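Long-range contact in 2''-aminoglycoside nucleotidyltransferase (Klebsiella pneumoniae, PDB 4WQK), which adenylates the 2''-hydroxyl group of kanamycin, gentamicin, tobramycin and related aminoglycosides, making bacteria resistant to these antibiotics: residues Ile13-Gly27 and Asp47-Ile61. Sequence-based numbering, arbitrary orientation.
Sequences ILAAADERNLPLWIG and DLTFPGERRGELEAI. With MG (magnesium ion), chain B.
Trp25 and Thr49 form a hydrogen-bonded pair of the antiparallel strands 25-27 and 46-51. Trp25 N donates to Thr49 O at 2.9 Å, and Thr49 N returns a bond to Trp25 O. Gly27 N adds a bond to Asp47 O. A water bridges Gly27 O and Asp47 N. The Trp25 ring turns its edge to Thr49 O, while its NE1 bonds Pro109 O.

A polar cluster lies at the Schellman motif that ends helix 5-19. Arg54, at the N-cap position of helix 55-64, reaches across to it. Its NH1 bonds Asn21 O at 2.8 Å and its NH2 bonds Arg20 O at 3.0 Å, both close to the guanidinium plane. A bend at chi3 (64°) turns the group so that NE and NH2 also hold Glu57 side-on in a salt bridge. Leu22 CD1 sits over the centre of one guanidinium face. Another water links Arg20 NH1 to Glu57 OE1.

Apolar packing joins the helices and the sheet. Ile61 points at helix 5-19; its CD1 lies 3.7 Å from Ala17 CA, and CG1 lies alongside the Arg20 chain. Leu22 CD2 meets the same CD1. On the sheet, Ile26 CD1 touches Leu48 CD2 at 3.6 Å. Leu24, just before the strand, packs its CD2 on Phe50 CB.

The Asp47 side chain binds magnesium through OD2 at 2.0 Å. Asp45 is the other protein ligand of this ion, and four waters also bind it; Asp87 joins the two aspartates at a second magnesium. This is the nucleotidyltransferase fold, with Asp45 and Asp47 at the start of strand 46-51 and Asp87 on the neighbouring parallel strand 84-93.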
ATOM      1  N   ILE A  13      13.825   3.061   4.855  1.00 14.28           N
ATOM      2  CA  ILE A  13      12.990   4.070   4.215  1.00 14.65           C
ATOM      3  C   ILE A  13      12.189   4.834   5.256  1.00 15.82           C
ATOM      4  O   ILE A  13      12.130   6.091   5.217  1.00 15.52           O
ATOM      5  CB  ILE A  13      12.057   3.412   3.199  1.00 14.34           C
ATOM      6  CG1 ILE A  13      12.881   2.893   2.032  1.00 16.18           C
ATOM      7  CG2 ILE A  13      11.037   4.410   2.677  1.00 15.31           C
ATOM      8  CD1 ILE A  13      12.093   1.885   1.168  1.00 17.69           C
ATOM      9  N   LEU A  14      11.568   4.111   6.197  1.00 16.00           N
ATOM     10  CA  LEU A  14      10.713   4.775   7.165  1.00 16.79           C
ATOM     11  C   LEU A  14      11.554   5.601   8.130  1.00 15.86           C
ATOM     12  O   LEU A  14      11.084   6.658   8.612  1.00 16.38           O
ATOM     13  CB  LEU A  14       9.858   3.773   7.926  1.00 14.99           C
ATOM     14  CG  LEU A  14       8.874   3.069   6.990  1.00 15.27           C
ATOM     15  CD1 LEU A  14       8.040   2.151   7.867  1.00 15.60           C
ATOM     16  CD2 LEU A  14       7.956   4.061   6.286  1.00 17.14           C
ATOM     17  N   ALA A  15      12.791   5.186   8.456  1.00 15.02           N
ATOM     18  CA  ALA A  15      13.660   5.997   9.326  1.00 16.26           C
ATOM     19  C   ALA A  15      13.938   7.334   8.647  1.00 19.35           C
ATOM     20  O   ALA A  15      13.888   8.396   9.296  1.00 17.60           O
ATOM     21  CB  ALA A  15      14.937   5.296   9.615  1.00 16.68           C
ATOM     22  N   ALA A  16      14.278   7.270   7.378  1.00 15.52           N
ATOM     23  CA  ALA A  16      14.593   8.506   6.663  1.00 17.39           C
ATOM     24  C   ALA A  16      13.336   9.377   6.541  1.00 15.64           C
ATOM     25  O   ALA A  16      13.425  10.619   6.619  1.00 19.86           O
ATOM     26  CB  ALA A  16      15.161   8.165   5.297  1.00 16.57           C
ATOM     27  N   ALA A  17      12.168   8.775   6.339  1.00 16.90           N
ATOM     28  CA  ALA A  17      10.930   9.547   6.215  1.00 15.59           C
ATOM     29  C   ALA A  17      10.565  10.173   7.565  1.00 14.63           C
ATOM     30  O   ALA A  17      10.223  11.336   7.641  1.00 16.70           O
ATOM     31  CB  ALA A  17       9.781   8.655   5.686  1.00 16.72           C
ATOM     32  N   ASP A  18      10.704   9.425   8.652  1.00 14.61           N
ATOM     33  CA  ASP A  18      10.442   9.990   9.971  1.00 15.76           C
ATOM     34  C   ASP A  18      11.319  11.237  10.222  1.00 15.63           C
ATOM     35  O   ASP A  18      10.875  12.222  10.808  1.00 19.82           O
ATOM     36  CB  ASP A  18      10.697   8.959  11.076  1.00 17.89           C
ATOM     37  CG  ASP A  18       9.565   7.887  11.207  1.00 18.56           C
ATOM     38  OD1 ASP A  18       8.545   7.947  10.479  1.00 19.54           O
ATOM     39  OD2 ASP A  18       9.723   7.037  12.153  1.00 17.42           O
ATOM     40  N   GLU A  19      12.606  11.154   9.850  1.00 16.53           N
ATOM     41  CA  GLU A  19      13.559  12.251  10.101  1.00 19.22           C
ATOM     42  C   GLU A  19      13.096  13.518   9.352  1.00 18.37           C
ATOM     43  O   GLU A  19      13.290  14.648   9.852  1.00 21.68           O
ATOM     44  CB  GLU A  19      14.972  11.845   9.692  1.00 21.78           C
ATOM     45  CG  GLU A  19      16.011  12.935   9.900  1.00 28.63           C
ATOM     46  CD  GLU A  19      17.441  12.393   9.876  1.00 46.87           C
ATOM     47  OE1 GLU A  19      17.653  11.267   9.367  1.00 53.69           O
ATOM     48  OE2 GLU A  19      18.349  13.098  10.362  1.00 56.82           O
ATOM     49  N   ARG A  20      12.484  13.312   8.194  1.00 17.35           N
ATOM     50  CA  ARG A  20      11.968  14.388   7.352  1.00 18.57           C
ATOM     51  C   ARG A  20      10.512  14.776   7.700  1.00 20.25           C
ATOM     52  O   ARG A  20       9.894  15.597   6.967  1.00 19.72           O
ATOM     53  CB  ARG A  20      12.047  13.969   5.873  1.00 20.72           C
ATOM     54  CG  ARG A  20      13.474  13.822   5.335  1.00 24.79           C
ATOM     55  CD  ARG A  20      13.463  13.166   3.944  1.00 28.59           C
ATOM     56  NE  ARG A  20      14.782  13.113   3.306  1.00 32.82           N
ATOM     57  CZ  ARG A  20      15.238  13.987   2.406  1.00 38.29           C
ATOM     58  NH1 ARG A  20      14.491  15.018   2.015  1.00 37.63           N
ATOM     59  NH2 ARG A  20      16.458  13.824   1.891  1.00 36.68           N
ATOM     60  N   ASN A  21       9.952  14.196   8.775  1.00 18.07           N
ATOM     61  CA  ASN A  21       8.540  14.421   9.093  0.57 16.80           C
ATOM     62  C   ASN A  21       7.610  14.139   7.912  1.00 15.36           C
ATOM     63  O   ASN A  21       6.616  14.875   7.693  1.00 16.37           O
ATOM     64  CB  ASN A  21       8.378  15.860   9.587  0.57 18.12           C
ATOM     65  CG  ASN A  21       9.353  16.180  10.684  0.57 19.32           C
ATOM     66  OD1 ASN A  21      10.132  17.136  10.594  0.57 23.12           O
ATOM     67  ND2 ASN A  21       9.350  15.350  11.719  0.57 22.16           N
ATOM     68  N   LEU A  22       7.928  13.073   7.170  1.00 14.59           N
ATOM     69  CA  LEU A  22       7.231  12.677   5.944  1.00 13.30           C
ATOM     70  C   LEU A  22       6.460  11.406   6.243  1.00 15.36           C
ATOM     71  O   LEU A  22       7.081  10.358   6.464  1.00 15.77           O
ATOM     72  CB  LEU A  22       8.223  12.430   4.818  1.00 14.45           C
ATOM     73  CG  LEU A  22       7.562  11.915   3.553  1.00 14.97           C
ATOM     74  CD1 LEU A  22       6.772  13.061   2.908  1.00 17.23           C
ATOM     75  CD2 LEU A  22       8.668  11.389   2.621  1.00 19.63           C
ATOM     76  N   PRO A  23       5.134  11.492   6.378  1.00 14.33           N
ATOM     77  CA  PRO A  23       4.398  10.231   6.603  1.00 14.72           C
ATOM     78  C   PRO A  23       4.378   9.382   5.322  1.00 15.10           C
ATOM     79  O   PRO A  23       4.267   9.914   4.220  1.00 15.60           O
ATOM     80  CB  PRO A  23       2.988  10.710   6.984  1.00 17.76           C
ATOM     81  CG  PRO A  23       2.840  12.014   6.182  1.00 19.30           C
ATOM     82  CD  PRO A  23       4.246  12.661   6.222  1.00 16.69           C
ATOM     83  N   LEU A  24       4.507   8.059   5.466  1.00 14.62           N
ATOM     84  CA  LEU A  24       4.400   7.133   4.347  1.00 14.75           C
ATOM     85  C   LEU A  24       3.585   5.958   4.844  1.00 15.00           C
ATOM     86  O   LEU A  24       3.761   5.533   5.996  1.00 15.44           O
ATOM     87  CB  LEU A  24       5.765   6.629   3.865  1.00 15.36           C
ATOM     88  CG  LEU A  24       6.747   7.675   3.311  1.00 15.88           C
ATOM     89  CD1 LEU A  24       8.091   6.967   3.090  1.00 17.21           C
ATOM     90  CD2 LEU A  24       6.211   8.267   2.000  1.00 16.02           C
ATOM     91  N   TRP A  25       2.729   5.435   3.973  1.00 13.68           N
ATOM     92  CA  TRP A  25       1.896   4.278   4.334  1.00 14.54           C
ATOM     93  C   TRP A  25       2.346   3.061   3.554  1.00 13.94           C
ATOM     94  O   TRP A  25       2.466   3.114   2.327  1.00 15.51           O
ATOM     95  CB  TRP A  25       0.419   4.551   4.040  1.00 13.68           C
ATOM     96  CG  TRP A  25      -0.176   5.569   4.983  1.00 12.41           C
ATOM     97  CD1 TRP A  25      -0.940   5.308   6.082  1.00 13.43           C
ATOM     98  CD2 TRP A  25      -0.056   7.005   4.890  1.00 13.08           C
ATOM     99  NE1 TRP A  25      -1.268   6.496   6.724  1.00 15.13           N
ATOM    100  CE2 TRP A  25      -0.726   7.542   6.022  1.00 13.73           C
ATOM    101  CE3 TRP A  25       0.562   7.868   3.976  1.00 15.18           C
ATOM    102  CZ2 TRP A  25      -0.828   8.923   6.248  1.00 15.74           C
ATOM    103  CZ3 TRP A  25       0.481   9.248   4.225  1.00 15.72           C
ATOM    104  CH2 TRP A  25      -0.205   9.738   5.348  1.00 16.96           C
ATOM    105  N   ILE A  26       2.605   1.978   4.264  1.00 12.99           N
ATOM    106  CA  ILE A  26       2.781   0.697   3.559  1.00 13.52           C
ATOM    107  C   ILE A  26       1.471   0.291   2.954  1.00 15.79           C
ATOM    108  O   ILE A  26       0.417   0.372   3.599  1.00 15.09           O
ATOM    109  CB  ILE A  26       3.287  -0.389   4.533  1.00 15.77           C
ATOM    110  CG1 ILE A  26       4.512   0.111   5.317  1.00 20.58           C
ATOM    111  CG2 ILE A  26       3.526  -1.744   3.819  1.00 18.04           C
ATOM    112  CD1 ILE A  26       5.635   0.410   4.445  1.00 21.80           C
ATOM    113  N   GLY A  27       1.532  -0.196   1.697  1.00 14.60           N
ATOM    114  CA  GLY A  27       0.361  -0.638   0.949  1.00 15.66           C
ATOM    115  C   GLY A  27       0.439  -2.102   0.552  1.00 16.74           C
ATOM    116  O   GLY A  27       1.422  -2.776   0.878  1.00 17.41           O
ATOM    117  N   ASP A  47       5.019  -1.885  -1.565  1.00 18.13           N
ATOM    118  CA  ASP A  47       4.107  -0.822  -2.013  1.00 17.65           C
ATOM    119  C   ASP A  47       4.058   0.291  -0.988  1.00 15.74           C
ATOM    120  O   ASP A  47       3.900   0.041   0.217  1.00 16.51           O
ATOM    121  CB  ASP A  47       2.716  -1.376  -2.260  1.00 19.36           C
ATOM    122  CG  ASP A  47       2.728  -2.451  -3.358  1.00 20.57           C
ATOM    123  OD1 ASP A  47       2.631  -2.127  -4.548  1.00 30.13           O
ATOM    124  OD2 ASP A  47       2.885  -3.639  -3.053  1.00 28.74           O
ATOM    125  N   LEU A  48       4.177   1.529  -1.472  1.00 17.06           N
ATOM    126  CA  LEU A  48       4.128   2.687  -0.582  1.00 17.04           C
ATOM    127  C   LEU A  48       3.137   3.685  -1.097  1.00 14.65           C
ATOM    128  O   LEU A  48       3.033   3.912  -2.306  1.00 17.77           O
ATOM    129  CB  LEU A  48       5.488   3.411  -0.504  1.00 17.41           C
ATOM    130  CG  LEU A  48       6.665   2.582   0.006  1.00 18.25           C
ATOM    131  CD1 LEU A  48       7.989   3.321  -0.190  1.00 21.90           C
ATOM    132  CD2 LEU A  48       6.464   2.255   1.507  1.00 21.38           C
ATOM    133  N   THR A  49       2.443   4.320  -0.155  1.00 14.71           N
ATOM    134  CA  THR A  49       1.569   5.439  -0.466  1.00 14.38           C
ATOM    135  C   THR A  49       2.212   6.690   0.161  1.00 14.74           C
ATOM    136  O   THR A  49       2.575   6.685   1.333  1.00 14.90           O
ATOM    137  CB  THR A  49       0.167   5.206   0.087  1.00 16.48           C
ATOM    138  OG1 THR A  49      -0.396   4.025  -0.511  1.00 17.79           O
ATOM    139  CG2 THR A  49      -0.726   6.390  -0.260  1.00 18.61           C
ATOM    140  N   PHE A  50       2.339   7.757  -0.627  1.00 15.26           N
ATOM    141  CA  PHE A  50       3.103   8.939  -0.173  1.00 16.17           C
ATOM    142  C   PHE A  50       2.295  10.227  -0.424  1.00 14.78           C
ATOM    143  O   PHE A  50       1.493  10.276  -1.353  1.00 15.83           O
ATOM    144  CB  PHE A  50       4.455   9.042  -0.909  1.00 16.92           C
ATOM    145  CG  PHE A  50       4.324   9.241  -2.403  1.00 15.83           C
ATOM    146  CD1 PHE A  50       4.198   8.144  -3.304  1.00 15.29           C
ATOM    147  CD2 PHE A  50       4.298  10.527  -2.955  1.00 17.96           C
ATOM    148  CE1 PHE A  50       4.054   8.313  -4.673  1.00 19.54           C
ATOM    149  CE2 PHE A  50       4.157  10.690  -4.323  1.00 19.50           C
ATOM    150  CZ  PHE A  50       4.043   9.600  -5.194  1.00 19.20           C
ATOM    151  N   PRO A  51       2.565  11.280   0.367  1.00 14.92           N
ATOM    152  CA  PRO A  51       1.912  12.569   0.087  1.00 17.10           C
ATOM    153  C   PRO A  51       2.298  13.106  -1.288  1.00 14.77           C
ATOM    154  O   PRO A  51       3.476  13.373  -1.564  1.00 15.88           O
ATOM    155  CB  PRO A  51       2.442  13.472   1.212  1.00 16.64           C
ATOM    156  CG  PRO A  51       2.754  12.520   2.311  1.00 15.84           C
ATOM    157  CD  PRO A  51       3.343  11.299   1.623  1.00 14.96           C
ATOM    158  N   GLY A  52       1.309  13.283  -2.143  1.00 16.02           N
ATOM    159  CA  GLY A  52       1.588  13.595  -3.540  1.00 17.87           C
ATOM    160  C   GLY A  52       2.396  14.855  -3.728  1.00 19.45           C
ATOM    161  O   GLY A  52       3.218  14.977  -4.661  1.00 19.96           O
ATOM    162  N   GLU A  53       2.140  15.823  -2.847  1.00 17.18           N
ATOM    163  CA  GLU A  53       2.751  17.148  -2.989  1.00 18.04           C
ATOM    164  C   GLU A  53       4.178  17.149  -2.392  1.00 19.12           C
ATOM    165  O   GLU A  53       4.913  18.150  -2.525  1.00 21.70           O
ATOM    166  CB  GLU A  53       1.864  18.231  -2.348  1.00 20.41           C
ATOM    167  CG  GLU A  53       1.982  18.383  -0.819  1.00 19.66           C
ATOM    168  CD  GLU A  53       1.405  17.251   0.043  1.00 26.35           C
ATOM    169  OE1 GLU A  53       0.806  16.287  -0.462  1.00 21.99           O
ATOM    170  OE2 GLU A  53       1.553  17.363   1.290  1.00 21.43           O
ATOM    171  N   ARG A  54       4.576  16.029  -1.774  1.00 17.49           N
ATOM    172  CA  ARG A  54       5.923  15.866  -1.244  1.00 16.02           C
ATOM    173  C   ARG A  54       6.706  14.758  -1.953  1.00 16.54           C
ATOM    174  O   ARG A  54       7.666  14.193  -1.389  1.00 18.39           O
ATOM    175  CB  ARG A  54       5.845  15.590   0.271  1.00 17.21           C
ATOM    176  CG  ARG A  54       5.146  16.735   0.970  1.00 18.62           C
ATOM    177  CD  ARG A  54       5.064  16.518   2.509  1.00 17.24           C
ATOM    178  NE  ARG A  54       6.387  16.497   3.130  1.00 16.33           N
ATOM    179  CZ  ARG A  54       6.601  16.243   4.431  1.00 18.74           C
ATOM    180  NH1 ARG A  54       5.589  15.949   5.263  1.00 17.07           N
ATOM    181  NH2 ARG A  54       7.841  16.294   4.923  1.00 16.68           N
ATOM    182  N   ARG A  55       6.329  14.484  -3.209  1.00 18.15           N
ATOM    183  CA  ARG A  55       7.005  13.430  -3.974  1.00 17.60           C
ATOM    184  C   ARG A  55       8.535  13.605  -4.004  1.00 18.41           C
ATOM    185  O   ARG A  55       9.282  12.612  -3.849  1.00 19.09           O
ATOM    186  CB  ARG A  55       6.457  13.365  -5.392  1.00 18.49           C
ATOM    187  CG  ARG A  55       7.238  12.358  -6.235  1.00 20.62           C
ATOM    188  CD  ARG A  55       6.500  11.933  -7.485  1.00 22.55           C
ATOM    189  NE  ARG A  55       7.466  11.341  -8.405  1.00 21.42           N
ATOM    190  CZ  ARG A  55       7.151  10.724  -9.539  1.00 23.29           C
ATOM    191  NH1 ARG A  55       5.876  10.568  -9.900  1.00 24.53           N
ATOM    192  NH2 ARG A  55       8.121  10.255 -10.312  1.00 25.71           N
ATOM    193  N   GLY A  56       9.010  14.841  -4.159  1.00 18.97           N
ATOM    194  CA  GLY A  56      10.437  15.081  -4.239  1.00 20.19           C
ATOM    195  C   GLY A  56      11.195  14.569  -3.013  1.00 20.42           C
ATOM    196  O   GLY A  56      12.363  14.153  -3.113  1.00 20.02           O
ATOM    197  N   GLU A  57      10.531  14.591  -1.850  1.00 18.34           N
ATOM    198  CA  GLU A  57      11.186  14.148  -0.623  1.00 18.85           C
ATOM    199  C   GLU A  57      11.307  12.639  -0.631  1.00 19.29           C
ATOM    200  O   GLU A  57      12.323  12.104  -0.168  1.00 19.84           O
ATOM    201  CB  GLU A  57      10.424  14.621   0.617  1.00 17.59           C
ATOM    202  CG  GLU A  57      10.391  16.167   0.718  1.00 20.00           C
ATOM    203  CD  GLU A  57       9.638  16.635   1.937  1.00 22.50           C
ATOM    204  OE1 GLU A  57      10.027  16.183   3.044  1.00 26.37           O
ATOM    205  OE2 GLU A  57       8.685  17.444   1.780  1.00 22.81           O
ATOM    206  N   LEU A  58      10.282  11.936  -1.132  1.00 15.94           N
ATOM    207  CA  LEU A  58      10.416  10.482  -1.257  1.00 17.04           C
ATOM    208  C   LEU A  58      11.500  10.138  -2.276  1.00 17.00           C
ATOM    209  O   LEU A  58      12.316   9.237  -2.021  1.00 17.86           O
ATOM    210  CB  LEU A  58       9.079   9.842  -1.626  1.00 16.83           C
ATOM    211  CG  LEU A  58       9.150   8.331  -1.834  1.00 15.31           C
ATOM    212  CD1 LEU A  58       9.646   7.620  -0.595  1.00 16.31           C
ATOM    213  CD2 LEU A  58       7.746   7.796  -2.241  1.00 21.14           C
ATOM    214  N   GLU A  59      11.559  10.864  -3.382  1.00 17.34           N
ATOM    215  CA  GLU A  59      12.596  10.580  -4.370  1.00 20.53           C
ATOM    216  C   GLU A  59      13.985  10.821  -3.739  1.00 20.54           C
ATOM    217  O   GLU A  59      14.931  10.097  -4.019  1.00 20.71           O
ATOM    218  CB  GLU A  59      12.419  11.424  -5.644  1.00 21.95           C
ATOM    219  CG  GLU A  59      11.190  11.026  -6.476  1.00 22.59           C
ATOM    220  CD  GLU A  59      11.184  11.670  -7.868  1.00 29.83           C
ATOM    221  OE1 GLU A  59      12.233  12.182  -8.337  1.00 33.97           O
ATOM    222  OE2 GLU A  59      10.135  11.648  -8.545  1.00 28.76           O
ATOM    223  N   ALA A  60      14.093  11.824  -2.877  1.00 18.43           N
ATOM    224  CA  ALA A  60      15.377  12.088  -2.236  1.00 19.88           C
ATOM    225  C   ALA A  60      15.774  10.938  -1.303  1.00 19.46           C
ATOM    226  O   ALA A  60      16.962  10.602  -1.219  1.00 20.65           O
ATOM    227  CB  ALA A  60      15.334  13.431  -1.470  1.00 21.37           C
ATOM    228  N   ILE A  61      14.796  10.349  -0.609  1.00 17.98           N
ATOM    229  CA  ILE A  61      15.083   9.193   0.233  1.00 17.84           C
ATOM    230  C   ILE A  61      15.607   8.045  -0.625  1.00 18.86           C
ATOM    231  O   ILE A  61      16.640   7.427  -0.309  1.00 20.23           O
ATOM    232  CB  ILE A  61      13.838   8.780   1.015  1.00 20.04           C
ATOM    233  CG1 ILE A  61      13.540   9.834   2.102  1.00 18.23           C
ATOM    234  CG2 ILE A  61      13.995   7.363   1.592  1.00 20.66           C
ATOM    235  CD1 ILE A  61      12.159   9.642   2.727  1.00 18.89           C
TER
HETATM  236 MG    MG B 201       3.322  -5.128  -4.362  0.81 23.28          MG
HETATM  237  O   HOH W   1      12.532  16.504   3.299  1.00 40.18           O
HETATM  238  O   HOH W   2       3.490  -4.151  -0.282  1.00 20.13           O
HETATM  239  O   HOH W   3       1.200  -5.890  -3.467  1.00 35.29           O
HETATM  240  O   HOH W   4       1.744  -4.799  -5.203  1.00 35.54           O
HETATM  241  O   HOH W   5       3.411  -6.792  -5.456  1.00 25.66           O
HETATM  242  O   HOH W   6       3.930  -6.115  -2.359  1.00 27.56           O